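Local coordinates for putative agmatine deiminase (PDB 2EWO), which probably hydrolyses agmatine to N-carbamoylputrescine and ammonia, as an agmatine deiminase of the peptidyl-arginine deiminase family, at residues A[92-97]-A[134-139]; A[103-108]-A[364-369]; A[115-120]-A[152-157]; A[171-176]-A[202-207]. All coordinates share one frame; numbering follows the deposited sequence.

Contact 1. Residues A[92-97]-A[134-139]; sequences TNDDAW and WDQDAL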
loop_
_atom_site.group_PDB
_atom_site.type_symbol
_atom_site.label_atom_id
_atom_site.label_comp_id
_atom_site.label_asym_id
_atom_site.label_seq_id
_atom_site.Cartn_x
_atom_site.Cartn_y
_atom_site.Cartn_z
ATOM N N THR A 92 -1.630 7.093 8.413
ATOM C CA THR A 92 -1.455 5.634 8.529
ATOM C C THR A 92 -1.112 5.220 9.961
ATOM O O THR A 92 -0.472 5.972 10.694
ATOM C CB THR A 92 -0.305 5.091 7.624
ATOM O OG1 THR A 92 0.951 5.572 8.105
ATOM C CG2 THR A 92 -0.484 5.511 6.191
ATOM N N ASN A 93 -1.525 4.019 10.350
ATOM C CA ASN A 93 -1.243 3.500 11.686
ATOM C C ASN A 93 -1.441 2.004 11.673
ATOM O O ASN A 93 -2.273 1.488 10.925
ATOM C CB ASN A 93 -2.196 4.102 12.708
ATOM C CG ASN A 93 -3.637 3.706 12.449
ATOM O OD1 ASN A 93 -4.005 2.537 12.594
ATOM N ND2 ASN A 93 -4.461 4.678 12.046
ATOM N N ASP A 94 -0.694 1.304 12.512
ATOM C CA ASP A 94 -0.813 -0.147 12.578
ATOM C C ASP A 94 -2.023 -0.552 13.403
ATOM O O ASP A 94 -2.577 -1.642 13.224
ATOM C CB ASP A 94 0.464 -0.737 13.167
ATOM C CG ASP A 94 1.678 -0.431 12.315
ATOM O OD1 ASP A 94 1.662 -0.834 11.129
ATOM O OD2 ASP A 94 2.623 0.211 12.830
ATOM N N ASP A 95 -2.410 0.345 14.308
ATOM C CA ASP A 95 -3.567 0.161 15.170
ATOM C C ASP A 95 -3.972 1.490 15.776
ATOM O O ASP A 95 -3.123 2.355 15.997
ATOM C CB ASP A 95 -3.283 -0.836 16.280
ATOM C CG ASP A 95 -4.468 -1.719 16.548
ATOM O OD1 ASP A 95 -5.458 -1.600 15.794
ATOM O OD2 ASP A 95 -4.425 -2.532 17.491
ATOM N N ALA A 96 -5.269 1.634 16.055
ATOM C CA ALA A 96 -5.829 2.874 16.599
ATOM C C ALA A 96 -5.676 3.060 18.105
ATOM O O ALA A 96 -6.569 2.696 18.852
ATOM C CB ALA A 96 -7.302 2.973 16.219
ATOM N N TRP A 97 -4.558 3.634 18.549
ATOM C CA TRP A 97 -4.337 3.877 19.977
ATOM C C TRP A 97 -3.579 5.189 20.218
ATOM O O TRP A 97 -2.599 5.254 20.968
ATOM C CB TRP A 97 -3.601 2.695 20.618
ATOM C CG TRP A 97 -4.330 1.398 20.393
ATOM C CD1 TRP A 97 -4.087 0.487 19.406
ATOM C CD2 TRP A 97 -5.495 0.930 21.091
ATOM N NE1 TRP A 97 -5.029 -0.512 19.442
ATOM C CE2 TRP A 97 -5.906 -0.265 20.465
ATOM C CE3 TRP A 97 -6.235 1.410 22.180
ATOM C CZ2 TRP A 97 -7.029 -0.992 20.892
ATOM C CZ3 TRP A 97 -7.354 0.686 22.604
ATOM C CH2 TRP A 97 -7.737 -0.500 21.959
ATOM N N TRP A 134 5.345 -2.048 14.079
ATOM C CA TRP A 134 4.840 -0.891 14.851
ATOM C C TRP A 134 5.528 0.403 14.436
ATOM O O TRP A 134 5.515 1.402 15.164
ATOM C CB TRP A 134 5.063 -1.110 16.353
ATOM C CG TRP A 134 6.521 -1.152 16.796
ATOM C CD1 TRP A 134 7.387 -0.102 16.860
ATOM C CD2 TRP A 134 7.260 -2.308 17.242
ATOM N NE1 TRP A 134 8.618 -0.526 17.318
ATOM C CE2 TRP A 134 8.567 -1.872 17.557
ATOM C CE3 TRP A 134 6.942 -3.663 17.404
ATOM C CZ2 TRP A 134 9.556 -2.746 18.024
ATOM C CZ3 TRP A 134 7.922 -4.534 17.866
ATOM C CH2 TRP A 134 9.217 -4.069 18.170
ATOM N N ASP A 135 6.133 0.362 13.255
ATOM C CA ASP A 135 6.864 1.490 12.718
ATOM C C ASP A 135 5.960 2.622 12.251
ATOM O O ASP A 135 6.334 3.786 12.357
ATOM C CB ASP A 135 7.784 1.012 11.586
ATOM C CG ASP A 135 7.042 0.243 10.505
ATOM O OD1 ASP A 135 6.387 -0.779 10.828
ATOM O OD2 ASP A 135 7.125 0.659 9.323
ATOM N N GLN A 136 4.779 2.294 11.739
ATOM C CA GLN A 136 3.866 3.339 11.283
ATOM C C GLN A 136 3.265 4.095 12.476
ATOM O O GLN A 136 2.956 5.282 12.371
ATOM C CB GLN A 136 2.740 2.761 10.412
ATOM C CG GLN A 136 3.174 2.253 9.032
ATOM C CD GLN A 136 3.936 3.287 8.205
ATOM O OE1 GLN A 136 3.496 4.428 8.059
ATOM N NE2 GLN A 136 5.079 2.884 7.649
ATOM N N ASP A 137 3.107 3.405 13.606
ATOM C CA ASP A 137 2.563 4.020 14.812
ATOM C C ASP A 137 3.632 4.938 15.393
ATOM O O ASP A 137 3.326 6.023 15.883
ATOM C CB ASP A 137 2.156 2.959 15.857
ATOM C CG ASP A 137 0.931 2.111 15.427
ATOM O OD1 ASP A 137 -0.001 2.648 14.771
ATOM O OD2 ASP A 137 0.892 0.906 15.774
ATOM N N ALA A 138 4.888 4.514 15.351
ATOM C CA ALA A 138 5.949 5.368 15.874
ATOM C C ALA A 138 6.060 6.643 15.026
ATOM O O ALA A 138 6.845 7.540 15.331
ATOM C CB ALA A 138 7.275 4.626 15.882
ATOM N N LEU A 139 5.283 6.722 13.955
ATOM C CA LEU A 139 5.314 7.909 13.115
ATOM C C LEU A 139 4.191 8.857 13.492
ATOM O O LEU A 139 4.335 10.076 13.417
ATOM C CB LEU A 139 5.180 7.528 11.646
ATOM C CG LEU A 139 6.501 7.284 10.912
ATOM C CD1 LEU A 139 6.267 6.364 9.727
ATOM C CD2 LEU A 139 7.091 8.623 10.488
#
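Asp137 and Asp94 hold each other's backbones, the carboxylate of each taking up an N-H belonging to the other segment. In this alpha/beta fold of the guanidine-modifying (pentein) superfamily, the pair ties the loop that follows strand 86-90 to the start of helix 137-146. The shorter bond runs from Asp94 N to Asp137 OD1 at 2.7 Å, the donor lying 46° out of the carboxylate plane. A second bond to the same OD1 comes from Asp95 N at 3.4 Å, so OD1 serves two consecutive loop amides, the second weakly. The return grip is looser: Asp94 OD2 accepts weak bonds from Gln136 N at 3.2 Å and from Asp137 N at 3.3 Å. A chi1 of -61° sets CG of Asp94 beside its backbone N. The two carboxylate planes stand 80° apart, and Asp94 OD2 is 3.5 Å from Asp137 OD2, an approach of like charges that the surrounding N-H groups may offset. Tyr131 OH adds a weak bond to Asp137 OD2. At the outer end, the hydroxyl OG1 of Thr92 donates to the amide oxygen OE1 of Gln136 at 2.8 Å, a side-chain bond between two partly exposed residues. Within the loop, Asp95 OD2 accepts from Trp97 NE1, in the plane of the indole. The surroundings extend to other chains: Trp134 meets Phe132 of a second subunit, and Thr92 N bonds Glu90 of a third. CB of Asp94 lies beside Asp137 OD2, and CB of Asn93 beside Asp137 OD1.

Contact 2. Residues A[103-108]-A[364-369]; sequences PTFLVN and QQQPAT
Phe105 carries the apolar side of this meeting, its ring and CB turned to the backbone and side chains of residues 365-367. Over one ring face lies CB of Gln366, a CH-pi contact with the carbon 4.2 Å from the ring centroid and 18° off the normal, displaced toward the rim. At the root of the ring, Phe105 CB packs on Pro367 CD at 3.7 Å. A chi1 of -54° sets Phe105 CG beside the backbone N, anti to the carbonyl carbon. The two strands belong to different four-stranded sheets and are outermost in each within this chain; they run nearly parallel, 15° apart, with axes 7.2 Å from each other. Side chains rather than a shared backbone pairing therefore join the sheets, consistent with neighbouring sheets packed round the centre of a pentein-type propeller. Among the polar groups, Gln364 is the chief actor. Its NE2 donates to Gln365 O in its own strand at 3.1 Å, which pins the amide next to the ring edge, with NE2 4.0 Å from Phe105 CD1. Pro103 O lies near the same amide but is poorly angled for a bond with Gln364 NE2, 3.4 Å away. A water also bridges the strands: it donates to Gln364 OE1 at 3.3 Å and pairs with Thr104 OG1 at 3.1 Å. That hydroxyl is also hydrogen-bonded to Trp118 NE1, while Gln365 OE1 accepts from Arg99.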
loop_
_atom_site.group_PDB
_atom_site.type_symbol
_atom_site.label_atom_id
_atom_site.label_comp_id
_atom_site.label_asym_id
_atom_site.label_seq_id
_atom_site.Cartn_x
_atom_site.Cartn_y
_atom_site.Cartn_z
ATOM N N PRO A 103 1.330 12.031 20.481
ATOM C CA PRO A 103 2.186 13.007 21.153
ATOM C C PRO A 103 1.602 13.419 22.494
ATOM O O PRO A 103 0.384 13.478 22.662
ATOM C CB PRO A 103 2.201 14.167 20.174
ATOM C CG PRO A 103 0.796 14.191 19.727
ATOM C CD PRO A 103 0.494 12.699 19.473
ATOM N N THR A 104 2.481 13.706 23.443
ATOM C CA THR A 104 2.081 14.127 24.778
ATOM C C THR A 104 2.455 15.592 24.832
ATOM O O THR A 104 3.578 15.939 25.187
ATOM C CB THR A 104 2.876 13.346 25.865
ATOM O OG1 THR A 104 2.622 11.942 25.735
ATOM C CG2 THR A 104 2.484 13.791 27.255
ATOM N N PHE A 105 1.512 16.453 24.468
ATOM C CA PHE A 105 1.753 17.897 24.444
ATOM C C PHE A 105 2.269 18.554 25.729
ATOM O O PHE A 105 2.240 17.974 26.811
ATOM C CB PHE A 105 0.488 18.601 23.988
ATOM C CG PHE A 105 -0.030 18.090 22.689
ATOM C CD1 PHE A 105 -0.909 17.016 22.649
ATOM C CD2 PHE A 105 0.357 18.676 21.499
ATOM C CE1 PHE A 105 -1.404 16.529 21.439
ATOM C CE2 PHE A 105 -0.130 18.200 20.284
ATOM C CZ PHE A 105 -1.015 17.122 20.256
ATOM N N LEU A 106 2.767 19.772 25.583
ATOM C CA LEU A 106 3.298 20.516 26.707
ATOM C C LEU A 106 2.871 21.962 26.552
ATOM O O LEU A 106 2.271 22.340 25.545
ATOM C CB LEU A 106 4.827 20.433 26.732
ATOM C CG LEU A 106 5.460 19.038 26.791
ATOM C CD1 LEU A 106 6.938 19.155 26.523
ATOM C CD2 LEU A 106 5.210 18.394 28.145
ATOM N N VAL A 107 3.183 22.777 27.549
ATOM C CA VAL A 107 2.822 24.179 27.495
ATOM C C VAL A 107 3.729 24.961 28.438
ATOM O O VAL A 107 4.161 24.449 29.465
ATOM C CB VAL A 107 1.347 24.361 27.881
ATOM C CG1 VAL A 107 1.109 23.820 29.275
ATOM C CG2 VAL A 107 0.968 25.832 27.779
ATOM N N ASN A 108 4.032 26.198 28.065
ATOM C CA ASN A 108 4.901 27.051 28.862
ATOM C C ASN A 108 4.087 28.101 29.618
ATOM O O ASN A 108 4.637 28.973 30.296
ATOM C CB ASN A 108 5.951 27.710 27.951
ATOM C CG ASN A 108 5.329 28.556 26.839
ATOM O OD1 ASN A 108 4.306 28.193 26.263
ATOM N ND2 ASN A 108 5.959 29.674 26.528
ATOM N N GLN A 364 -6.665 11.426 22.441
ATOM C CA GLN A 364 -5.519 12.247 22.830
ATOM C C GLN A 364 -5.893 13.704 22.610
ATOM O O GLN A 364 -6.085 14.148 21.473
ATOM C CB GLN A 364 -4.310 11.874 21.969
ATOM C CG GLN A 364 -3.099 12.772 22.215
ATOM C CD GLN A 364 -2.581 12.688 23.650
ATOM O OE1 GLN A 364 -2.216 11.607 24.108
ATOM N NE2 GLN A 364 -2.527 13.775 24.394
ATOM N N GLN A 365 -5.999 14.425 23.702
ATOM C CA GLN A 365 -6.409 15.829 23.643
ATOM C C GLN A 365 -5.195 16.759 23.598
ATOM O O GLN A 365 -4.131 16.453 24.160
ATOM C CB GLN A 365 -7.294 16.165 24.844
ATOM C CG GLN A 365 -6.511 16.606 26.076
ATOM C CD GLN A 365 -5.641 15.494 26.666
ATOM O OE1 GLN A 365 -5.873 14.319 26.392
ATOM N NE2 GLN A 365 -4.640 15.802 27.468
ATOM N N GLN A 366 -5.434 17.860 22.910
ATOM C CA GLN A 366 -4.457 18.935 22.702
ATOM C C GLN A 366 -4.889 20.166 23.513
ATOM O O GLN A 366 -5.963 20.741 23.271
ATOM C CB GLN A 366 -4.400 19.264 21.205
ATOM C CG GLN A 366 -3.618 20.537 20.884
ATOM C CD GLN A 366 -3.892 21.053 19.468
ATOM O OE1 GLN A 366 -3.383 22.106 19.088
ATOM N NE2 GLN A 366 -4.679 20.371 18.657
ATOM N N PRO A 367 -4.096 20.605 24.509
ATOM C CA PRO A 367 -4.436 21.775 25.328
ATOM C C PRO A 367 -4.449 23.051 24.508
ATOM O O PRO A 367 -3.449 23.325 23.780
ATOM C CB PRO A 367 -3.311 21.857 26.332
ATOM C CG PRO A 367 -2.326 20.739 26.027
ATOM C CD PRO A 367 -2.832 19.950 24.857
ATOM N N ALA A 368 -5.532 23.822 24.629
ATOM C CA ALA A 368 -5.678 25.115 23.903
ATOM C C ALA A 368 -4.564 26.078 24.333
ATOM O O ALA A 368 -3.806 25.799 25.274
ATOM C CB ALA A 368 -7.033 25.749 24.211
ATOM N N THR A 369 -4.469 27.227 23.659
ATOM C CA THR A 369 -3.374 28.163 23.966
ATOM C C THR A 369 -3.742 29.668 23.983
ATOM O O THR A 369 -3.927 30.273 25.047
ATOM C CB THR A 369 -2.230 28.003 22.955
ATOM O OG1 THR A 369 -1.035 28.564 23.483
ATOM C CG2 THR A 369 -2.498 28.686 21.614
HETATM O O HOH W 1 -0.244 11.311 26.736
#

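Contact 3. Residues A[115-120]-A[152-157]; sequences AVDWEF and SYKTKD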
loop_
_atom_site.group_PDB
_atom_site.type_symbol
_atom_site.label_atom_id
_atom_site.label_comp_id
_atom_site.label_asym_id
_atom_site.label_seq_id
_atom_site.Cartn_x
_atom_site.Cartn_y
_atom_site.Cartn_z
ATOM N N ALA A 115 5.787 19.659 22.852
ATOM C CA ALA A 115 5.364 18.255 22.987
ATOM C C ALA A 115 6.532 17.303 23.249
ATOM O O ALA A 115 7.684 17.626 22.984
ATOM C CB ALA A 115 4.596 17.797 21.744
ATOM N N VAL A 116 6.229 16.125 23.777
ATOM C CA VAL A 116 7.270 15.147 24.046
ATOM C C VAL A 116 6.902 13.859 23.339
ATOM O O VAL A 116 5.890 13.238 23.655
ATOM C CB VAL A 116 7.437 14.872 25.561
ATOM C CG1 VAL A 116 6.082 14.726 26.211
ATOM C CG2 VAL A 116 8.254 13.602 25.776
ATOM N N ASP A 117 7.718 13.474 22.364
ATOM C CA ASP A 117 7.471 12.252 21.612
ATOM C C ASP A 117 8.301 11.123 22.214
ATOM O O ASP A 117 9.531 11.180 22.219
ATOM C CB ASP A 117 7.821 12.475 20.133
ATOM C CG ASP A 117 7.672 11.219 19.295
ATOM O OD1 ASP A 117 6.963 10.279 19.721
ATOM O OD2 ASP A 117 8.258 11.181 18.193
ATOM N N TRP A 118 7.615 10.111 22.743
ATOM C CA TRP A 118 8.277 8.963 23.358
ATOM C C TRP A 118 8.531 7.891 22.305
ATOM O O TRP A 118 8.113 8.014 21.149
ATOM C CB TRP A 118 7.410 8.358 24.482
ATOM C CG TRP A 118 6.751 9.358 25.433
ATOM C CD1 TRP A 118 5.472 9.845 25.359
ATOM C CD2 TRP A 118 7.357 10.013 26.558
ATOM N NE1 TRP A 118 5.251 10.760 26.358
ATOM C CE2 TRP A 118 6.391 10.883 27.107
ATOM C CE3 TRP A 118 8.627 9.950 27.155
ATOM C CZ2 TRP A 118 6.655 11.685 28.219
ATOM C CZ3 TRP A 118 8.884 10.752 28.263
ATOM C CH2 TRP A 118 7.903 11.604 28.779
ATOM N N GLU A 119 9.220 6.836 22.712
ATOM C CA GLU A 119 9.499 5.733 21.808
ATOM C C GLU A 119 8.376 4.741 22.003
ATOM O O GLU A 119 8.003 4.448 23.132
ATOM C CB GLU A 119 10.812 5.068 22.176
ATOM C CG GLU A 119 11.922 6.036 22.376
ATOM C CD GLU A 119 13.094 5.705 21.506
ATOM O OE1 GLU A 119 13.524 4.534 21.544
ATOM O OE2 GLU A 119 13.582 6.608 20.791
ATOM N N PHE A 120 7.842 4.217 20.910
ATOM C CA PHE A 120 6.741 3.258 20.983
ATOM C C PHE A 120 7.173 1.902 20.440
ATOM O O PHE A 120 7.697 1.823 19.337
ATOM C CB PHE A 120 5.563 3.780 20.158
ATOM C CG PHE A 120 4.384 2.855 20.118
ATOM C CD1 PHE A 120 3.612 2.645 21.255
ATOM C CD2 PHE A 120 4.031 2.212 18.932
ATOM C CE1 PHE A 120 2.505 1.815 21.217
ATOM C CE2 PHE A 120 2.924 1.378 18.877
ATOM C CZ PHE A 120 2.158 1.178 20.024
ATOM N N SER A 152 8.896 19.432 19.140
ATOM C CA SER A 152 8.788 18.279 20.014
ATOM C C SER A 152 10.124 17.845 20.558
ATOM O O SER A 152 11.167 18.160 19.994
ATOM C CB SER A 152 8.157 17.111 19.264
ATOM O OG SER A 152 8.977 16.728 18.176
ATOM N N TYR A 153 10.069 17.121 21.672
ATOM C CA TYR A 153 11.247 16.591 22.336
ATOM C C TYR A 153 11.212 15.096 22.093
ATOM O O TYR A 153 10.155 14.482 22.238
ATOM C CB TYR A 153 11.185 16.831 23.845
ATOM C CG TYR A 153 11.147 18.281 24.266
ATOM C CD1 TYR A 153 9.954 19.012 24.245
ATOM C CD2 TYR A 153 12.310 18.934 24.654
ATOM C CE1 TYR A 153 9.925 20.364 24.592
ATOM C CE2 TYR A 153 12.296 20.273 25.000
ATOM C CZ TYR A 153 11.104 20.985 24.959
ATOM O OH TYR A 153 11.137 22.332 25.207
ATOM N N LYS A 154 12.353 14.511 21.727
ATOM C CA LYS A 154 12.437 13.065 21.480
ATOM C C LYS A 154 13.235 12.333 22.559
ATOM O O LYS A 154 14.448 12.519 22.697
ATOM C CB LYS A 154 13.069 12.783 20.116
ATOM C CG LYS A 154 13.104 11.307 19.744
ATOM C CD LYS A 154 11.695 10.747 19.612
ATOM C CE LYS A 154 11.703 9.285 19.162
ATOM N NZ LYS A 154 10.327 8.722 19.059
ATOM N N THR A 155 12.534 11.499 23.319
ATOM C CA THR A 155 13.147 10.716 24.384
ATOM C C THR A 155 13.805 9.484 23.759
ATOM O O THR A 155 13.220 8.403 23.733
ATOM C CB THR A 155 12.083 10.273 25.419
ATOM O OG1 THR A 155 11.020 9.574 24.756
ATOM C CG2 THR A 155 11.517 11.482 26.139
ATOM N N LYS A 156 15.024 9.651 23.254
ATOM C CA LYS A 156 15.713 8.545 22.610
ATOM C C LYS A 156 15.979 7.387 23.558
ATOM O O LYS A 156 16.471 7.567 24.677
ATOM C CB LYS A 156 17.024 9.018 21.966
ATOM C CG LYS A 156 17.693 7.958 21.075
ATOM C CD LYS A 156 18.790 8.526 20.158
ATOM C CE LYS A 156 19.336 7.444 19.209
ATOM N NZ LYS A 156 20.326 7.929 18.194
ATOM N N ASP A 157 15.626 6.196 23.079
ATOM C CA ASP A 157 15.789 4.934 23.799
ATOM C C ASP A 157 14.890 4.773 25.018
ATOM O O ASP A 157 15.005 3.794 25.757
ATOM C CB ASP A 157 17.252 4.727 24.187
ATOM C CG ASP A 157 18.142 4.552 22.976
ATOM O OD1 ASP A 157 17.802 3.711 22.122
ATOM O OD2 ASP A 157 19.176 5.245 22.873
#
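Ser152 opens the pairing with its CA lying 3.2 Å from Ala115 O, a CA-H...O contact where the two parallel strands come alongside. Strands 113-119 and 152-155 are the outer arms of a beta-alpha-beta crossover whose helix, 137-146, packs on Ala115 and Asp117. Tyr153 comes next: its N donates to Ala115 O at 2.8 Å, while its own O receives Asp117 N at 2.6 Å. The tyrosine ring has Ala115 O at its edge, near the ring plane, and its hydroxyl is hydrogen-bonded to Arg114 NE, one residue before Ala115. Lys154 points to the same face as Asp117. Its CG is anti to the backbone N (chi1 -176°), and a bend at chi2 followed by a straight chain brings the ammonium back over strand 113-119. There NZ donates to Trp118 O at 3.1 Å from 62° above the carbonyl plane, and forms a salt bridge, weak as a hydrogen bond, with Asp117 OD2 at 3.3 Å. That OD2 is also salt-bridged to Arg4, its stronger partner. Thr155 continues the strand with its N bonded to Asp117 O at 3.2 Å, and its methyl CG2 packs 3.4 Å from Trp118 CE3. Val116 CG2 lies over one face of that indole, toward its rim, joining the apolar layer on which helix 191-202 sets Tyr201 and Leu202. Beyond Thr155 the chain turns a corner, and Glu119 lies against the bend, its CG by Thr155 O and its OE2 near Lys156 CA. Asp157 N, last in line, is 3.1 Å from Glu119 OE1.

Contact 4. Residues A[171-176]-A[202-207]; sequences GTVLVT and LNCVKV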
loop_
_atom_site.group_PDB
_atom_site.type_symbol
_atom_site.label_atom_id
_atom_site.label_comp_id
_atom_site.label_asym_id
_atom_site.label_seq_id
_atom_site.Cartn_x
_atom_site.Cartn_y
_atom_site.Cartn_z
ATOM N N GLY A 171 3.841 19.527 39.571
ATOM C CA GLY A 171 4.841 18.473 39.699
ATOM C C GLY A 171 4.522 17.093 40.249
ATOM O O GLY A 171 5.194 16.619 41.164
ATOM N N THR A 172 3.529 16.421 39.689
ATOM C CA THR A 172 3.199 15.090 40.173
ATOM C C THR A 172 2.580 14.253 39.074
ATOM O O THR A 172 1.768 14.742 38.296
ATOM C CB THR A 172 2.220 15.147 41.359
ATOM O OG1 THR A 172 2.786 15.933 42.416
ATOM C CG2 THR A 172 1.940 13.741 41.884
ATOM N N VAL A 173 2.967 12.987 39.009
ATOM C CA VAL A 173 2.425 12.106 37.994
ATOM C C VAL A 173 2.102 10.759 38.616
ATOM O O VAL A 173 2.676 10.386 39.640
ATOM C CB VAL A 173 3.426 11.924 36.835
ATOM C CG1 VAL A 173 4.720 11.310 37.348
ATOM C CG2 VAL A 173 2.809 11.071 35.750
ATOM N N LEU A 174 1.168 10.039 38.004
ATOM C CA LEU A 174 0.762 8.721 38.490
ATOM C C LEU A 174 1.173 7.589 37.551
ATOM O O LEU A 174 0.474 7.315 36.574
ATOM C CB LEU A 174 -0.757 8.677 38.678
ATOM C CG LEU A 174 -1.323 9.317 39.944
ATOM C CD1 LEU A 174 -2.856 9.291 39.922
ATOM C CD2 LEU A 174 -0.786 8.558 41.144
ATOM N N VAL A 175 2.291 6.926 37.844
ATOM C CA VAL A 175 2.755 5.807 37.016
ATOM C C VAL A 175 2.477 4.473 37.712
ATOM O O VAL A 175 2.221 4.438 38.912
ATOM C CB VAL A 175 4.276 5.881 36.720
ATOM C CG1 VAL A 175 4.615 7.194 36.032
ATOM C CG2 VAL A 175 5.067 5.710 38.010
ATOM N N THR A 176 2.538 3.382 36.954
ATOM C CA THR A 176 2.281 2.041 37.478
ATOM C C THR A 176 3.538 1.165 37.308
ATOM O O THR A 176 3.782 0.643 36.228
ATOM C CB THR A 176 1.046 1.430 36.736
ATOM O OG1 THR A 176 1.026 0.009 36.898
ATOM C CG2 THR A 176 1.074 1.792 35.253
ATOM N N LEU A 202 7.945 15.901 31.901
ATOM C CA LEU A 202 6.598 16.177 32.397
ATOM C C LEU A 202 6.633 17.352 33.371
ATOM O O LEU A 202 5.644 18.066 33.549
ATOM C CB LEU A 202 6.031 14.935 33.092
ATOM C CG LEU A 202 5.270 13.936 32.229
ATOM C CD1 LEU A 202 5.991 13.739 30.919
ATOM C CD2 LEU A 202 5.120 12.620 32.979
ATOM N N ASN A 203 7.796 17.550 33.982
ATOM C CA ASN A 203 8.002 18.611 34.954
ATOM C C ASN A 203 7.295 18.252 36.257
ATOM O O ASN A 203 6.670 19.093 36.895
ATOM C CB ASN A 203 7.485 19.947 34.415
ATOM C CG ASN A 203 8.537 21.035 34.468
ATOM O OD1 ASN A 203 8.298 22.160 34.041
ATOM N ND2 ASN A 203 9.713 20.704 34.994
ATOM N N CYS A 204 7.405 16.982 36.634
ATOM C CA CYS A 204 6.795 16.468 37.850
ATOM C C CYS A 204 7.870 16.247 38.904
ATOM O O CYS A 204 8.687 15.335 38.781
ATOM C CB CYS A 204 6.084 15.138 37.571
ATOM S SG CYS A 204 4.648 15.231 36.469
ATOM N N VAL A 205 7.871 17.080 39.940
ATOM C CA VAL A 205 8.855 16.958 41.009
ATOM C C VAL A 205 8.624 15.722 41.893
ATOM O O VAL A 205 9.428 15.431 42.783
ATOM C CB VAL A 205 8.900 18.249 41.884
ATOM C CG1 VAL A 205 9.647 19.360 41.145
ATOM C CG2 VAL A 205 7.489 18.717 42.216
ATOM N N LYS A 206 7.537 14.993 41.642
ATOM C CA LYS A 206 7.244 13.785 42.415
ATOM C C LYS A 206 6.482 12.727 41.630
ATOM O O LYS A 206 5.509 13.034 40.944
ATOM C CB LYS A 206 6.444 14.121 43.671
ATOM C CG LYS A 206 6.145 12.895 44.525
ATOM C CD LYS A 206 5.395 13.261 45.787
ATOM C CE LYS A 206 5.261 12.063 46.716
ATOM N NZ LYS A 206 4.554 12.442 47.969
ATOM N N VAL A 207 6.890 11.427 41.816
ATOM C CA VAL A 207 6.228 10.353 41.059
ATOM C C VAL A 207 5.650 9.310 42.028
ATOM O O VAL A 207 6.386 8.674 42.797
ATOM C CB VAL A 207 7.241 9.680 40.123
ATOM C CG1 VAL A 207 8.545 9.296 40.826
ATOM C CG2 VAL A 207 6.712 8.388 39.497
#
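The side chain of Val173 meets three residues of the opposite segment. CG2, anti to the backbone N, touches CD2 of Leu202 at 3.9 Å, and the two side chains cross at about a right angle. CB takes the sulphur of Cys204, the SG atom standing 3.5 Å away, with CG1 also close to it. CG1, between the backbone N and the carbonyl carbon (chi1 61°), lies 4.1 Å from Val207 CB. Val207 goes on to Val175, where the two CG2 methyls touch at 3.5 Å, so valines from alternate positions of strand 172-176 share one partner. Strand 165-168 flanks this cluster, with Val167 against Val173 and Cys204, and Ile165 against Val175 and Leu202. Thr172 and Lys206 face the other side of the sheet: the lysine stretches out fully and bonds Thr262 O through NZ, while Thr172 OG1 donates to Gly171 O and is also hydrogen-bonded to Ala264 N. Backbone bonds set the register beneath these side chains. Val173 N donates to Lys206 O at 3.2 Å, and Lys206 N makes a weak bond to Gly171 O at 2.9 Å. Gly171 itself lies against the turn after the helix, its CA facing Asn203 O in a CA-H...O contact. Asn203 is the first residue to leave helical phi/psi, with positive phi, before strand 206-210. Parallel strands 172-176 and 206-210 joined through helix 191-202, with Leu202 at its last turn folded onto the first strand, make up a beta-alpha-beta crossover.

In the fold
Contact 3 is the hub of the four. Its centre lies 14 Å from that of contact 2, 15 Å from contact 1 and 17 Å from contact 4, and it touches all three, whereas the centres of contacts 1 and 4 are 27 Å apart. Contacts 2 and 3 share one mixed sheet through adjacent strands 104-107 and 113-119. Helix 137-146, which begins in contact 1, is the connection between the two strands of contact 3. Trp118 and Leu202 link contact 3 to contact 4 in the next sheet. Along the chain, the segments of contact 1 alternate with those of contacts 2 and 3, and the segments of contact 2 enclose contacts 3 and 4 in series, consistent with a pentein propeller.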